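Local coordinates for protein diaminopimelate decarboxylase (Psychromonas ingrahamii, PDB 4XG1) that probably decarboxylates meso-diaminopimelate to L-lysine, the last step of lysine biosynthesis, as a homodimer that uses pyridoxal 5'-phosphate as cofactor, at residues B[79-84]-B[100-105]. Numbering follows the deposited sequence.
With LLP ((2S)-2-amino-6-[[3-hydroxy-2-methyl-5-(phosphonooxymethyl)pyridin-4-yl]methylideneamino]hexanoic acid), chain T.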
loop_
_atom_site.group_PDB
_atom_site.type_symbol
_atom_site.label_atom_id
_atom_site.label_comp_id
_atom_site.label_asym_id
_atom_site.label_seq_id
_atom_site.Cartn_x
_atom_site.Cartn_y
_atom_site.Cartn_z
ATOM N N PHE B 79 -8.844 -17.563 14.456
ATOM C CA PHE B 79 -8.385 -16.590 13.490
ATOM C C PHE B 79 -9.504 -16.159 12.596
ATOM O O PHE B 79 -10.333 -16.972 12.191
ATOM C CB PHE B 79 -7.281 -17.191 12.656
ATOM C CG PHE B 79 -6.068 -17.525 13.463
ATOM C CD1 PHE B 79 -5.112 -16.561 13.730
ATOM C CD2 PHE B 79 -5.901 -18.808 14.000
ATOM C CE1 PHE B 79 -4.008 -16.854 14.520
ATOM C CE2 PHE B 79 -4.818 -19.107 14.797
ATOM C CZ PHE B 79 -3.862 -18.132 15.059
ATOM N N ASP B 80 -9.542 -14.868 12.312
ATOM C CA ASP B 80 -10.464 -14.320 11.324
ATOM C C ASP B 80 -9.624 -13.981 10.086
ATOM O O ASP B 80 -8.634 -13.268 10.196
ATOM C CB ASP B 80 -11.131 -13.079 11.918
ATOM C CG ASP B 80 -12.016 -12.358 10.936
ATOM O OD1 ASP B 80 -12.676 -13.033 10.103
ATOM O OD2 ASP B 80 -12.050 -11.093 11.014
ATOM N N ILE B 81 -10.017 -14.503 8.941
ATOM C CA ILE B 81 -9.253 -14.385 7.745
ATOM C C ILE B 81 -10.105 -13.767 6.675
ATOM O O ILE B 81 -11.338 -13.813 6.756
ATOM C CB ILE B 81 -8.758 -15.749 7.197
ATOM C CG1 ILE B 81 -9.913 -16.585 6.647
ATOM C CG2 ILE B 81 -7.967 -16.506 8.258
ATOM C CD1 ILE B 81 -9.466 -17.887 6.034
ATOM N N VAL B 82 -9.451 -13.200 5.653
ATOM C CA VAL B 82 -10.149 -12.606 4.519
ATOM C C VAL B 82 -9.699 -13.086 3.167
ATOM O O VAL B 82 -10.170 -12.565 2.153
ATOM C CB VAL B 82 -10.053 -11.062 4.532
ATOM C CG1 VAL B 82 -10.716 -10.529 5.800
ATOM C CG2 VAL B 82 -8.602 -10.609 4.467
ATOM N N SER B 83 -8.846 -14.094 3.117
ATOM C CA SER B 83 -8.370 -14.596 1.828
ATOM C C SER B 83 -7.792 -15.960 1.992
ATOM O O SER B 83 -7.469 -16.367 3.104
ATOM C CB SER B 83 -7.296 -13.673 1.233
ATOM O OG SER B 83 -6.111 -13.708 2.002
ATOM N N VAL B 84 -7.610 -16.649 0.883
ATOM C CA VAL B 84 -6.927 -17.915 0.912
ATOM C C VAL B 84 -5.458 -17.738 1.310
ATOM O O VAL B 84 -4.846 -18.609 1.878
ATOM C CB VAL B 84 -7.047 -18.659 -0.451
ATOM C CG1 VAL B 84 -6.412 -17.867 -1.596
ATOM C CG2 VAL B 84 -6.386 -20.046 -0.353
ATOM N N ILE B 100 -11.259 -21.109 12.566
ATOM C CA ILE B 100 -11.092 -20.047 11.595
ATOM C C ILE B 100 -12.454 -19.626 11.091
ATOM O O ILE B 100 -13.201 -20.459 10.561
ATOM C CB ILE B 100 -10.287 -20.510 10.374
ATOM C CG1 ILE B 100 -8.812 -20.571 10.745
ATOM C CG2 ILE B 100 -10.461 -19.546 9.204
ATOM C CD1 ILE B 100 -7.933 -21.030 9.605
ATOM N N VAL B 101 -12.737 -18.336 11.179
ATOM C CA VAL B 101 -13.854 -17.785 10.412
ATOM C C VAL B 101 -13.320 -16.927 9.281
ATOM O O VAL B 101 -12.277 -16.309 9.401
ATOM C CB VAL B 101 -14.860 -17.035 11.311
ATOM C CG1 VAL B 101 -15.157 -17.885 12.548
ATOM C CG2 VAL B 101 -14.330 -15.688 11.760
ATOM N N PHE B 102 -14.010 -16.960 8.165
ATOM C CA PHE B 102 -13.630 -16.307 6.929
ATOM C C PHE B 102 -14.595 -15.165 6.560
ATOM O O PHE B 102 -15.661 -15.404 6.093
ATOM C CB PHE B 102 -13.601 -17.385 5.871
ATOM C CG PHE B 102 -13.038 -17.010 4.545
ATOM C CD1 PHE B 102 -12.449 -15.813 4.273
ATOM C CD2 PHE B 102 -13.078 -17.929 3.565
ATOM C CE1 PHE B 102 -11.945 -15.541 3.051
ATOM C CE2 PHE B 102 -12.596 -17.661 2.331
ATOM C CZ PHE B 102 -12.017 -16.441 2.071
ATOM N N SER B 103 -14.154 -13.925 6.752
ATOM C CA SER B 103 -14.859 -12.690 6.343
ATOM C C SER B 103 -14.457 -12.255 4.928
ATOM O O SER B 103 -13.534 -12.808 4.342
ATOM C CB SER B 103 -14.553 -11.558 7.323
ATOM O OG SER B 103 -14.470 -12.006 8.681
ATOM N N GLY B 104 -15.191 -11.327 4.340
ATOM C CA GLY B 104 -14.811 -10.772 3.037
ATOM C C GLY B 104 -15.926 -10.689 2.012
ATOM O O GLY B 104 -16.651 -11.635 1.820
ATOM N N VAL B 105 -16.074 -9.536 1.361
ATOM C CA VAL B 105 -17.146 -9.345 0.389
ATOM C C VAL B 105 -16.879 -9.966 -0.947
ATOM O O VAL B 105 -17.769 -9.974 -1.781
ATOM C CB VAL B 105 -17.440 -7.851 0.069
ATOM C CG1 VAL B 105 -18.065 -7.133 1.233
ATOM C CG2 VAL B 105 -16.180 -7.112 -0.380
HETATM N N1 LLP T . -13.283 -8.152 11.311
HETATM C C2 LLP T . -13.593 -7.653 10.108
HETATM C "C2'" LLP T . -14.694 -8.299 9.306
HETATM C C3 LLP T . -12.815 -6.501 9.615
HETATM O O3 LLP T . -13.109 -5.941 8.419
HETATM C C4 LLP T . -11.758 -5.931 10.457
HETATM C "C4'" LLP T . -10.940 -4.743 10.061
HETATM C C5 LLP T . -11.513 -6.571 11.766
HETATM C C6 LLP T . -12.291 -7.668 12.107
HETATM C "C5'" LLP T . -10.446 -6.100 12.715
HETATM O OP4 LLP T . -10.624 -4.802 13.124
HETATM P P LLP T . -9.680 -4.074 14.195
HETATM O OP1 LLP T . -8.271 -4.389 13.714
HETATM O OP2 LLP T . -10.118 -2.592 14.261
HETATM O OP3 LLP T . -10.071 -4.587 15.594
HETATM N N LLP T . -6.048 -0.252 7.397
HETATM C CA LLP T . -6.864 0.422 8.489
HETATM C CB LLP T . -7.583 -0.607 9.354
HETATM C CG LLP T . -9.024 -0.904 8.986
HETATM C CD LLP T . -9.307 -2.388 8.911
HETATM C CE LLP T . -10.819 -2.635 8.754
HETATM N NZ LLP T . -11.316 -4.022 8.861
HETATM C C LLP T . -5.923 1.175 9.399
HETATM O O LLP T . -4.713 1.104 9.267
HETATM O OXT LLP T . -6.321 1.873 10.316
#
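Ile81, Ile100 and Phe102 bury the most surface here, all three on the face of the parallel strand pair that also carries Phe79. Ile81 touches both partners, and its CG1 lies 3.6 Å from Phe102 CD1. With CG1 between the backbone N and the carbonyl carbon (chi1 70°) and the chain then extended, Ile81 CD1 comes 3.7 Å from Ile100 CG2, the two side chains crossing at about a right angle. Ile81 CD1 also lies over the Phe102 ring, 4.2 Å from its centroid and 24° off the normal, a CH-pi contact shifted toward the rim. At the ring edge, Phe102 CE1 reaches Val82 C.

The backbones, paired Phe79-Ile100, Asp80-Val101 and Ile81-Phe102, are joined by Val101 N to Phe79 O, Ile81 N to Val101 O (2.9 Å, 159° at the hydrogen) and Ser103 N to Ile81 O.

On the face of Asp80 and Val101 the contact turns polar. Ser103 OG donates to the syn lone pair of Asp80 OD1 at 2.5 Å, which would help fix the carboxylate's rotation. Asp80 OD2 approaches LLP N1, the pyridine nitrogen of the cofactor adduct, at 3.2 Å, while OE1 of Glu274 also lies close to OD2. Thus one face lines the cofactor pocket and the other is hydrophobic.

The contact joins both strands of the beta-alpha-beta unit 78-81, 84-92, 100-102 in the TIM barrel. Ser83 OG caps Glu86 N and bonds Asn385 O of the second subunit; helix 84-92 packs on Ile81 and Ile100, helix 109-117 covers Phe102, and strands 54-59 and 122-125 flank the pair.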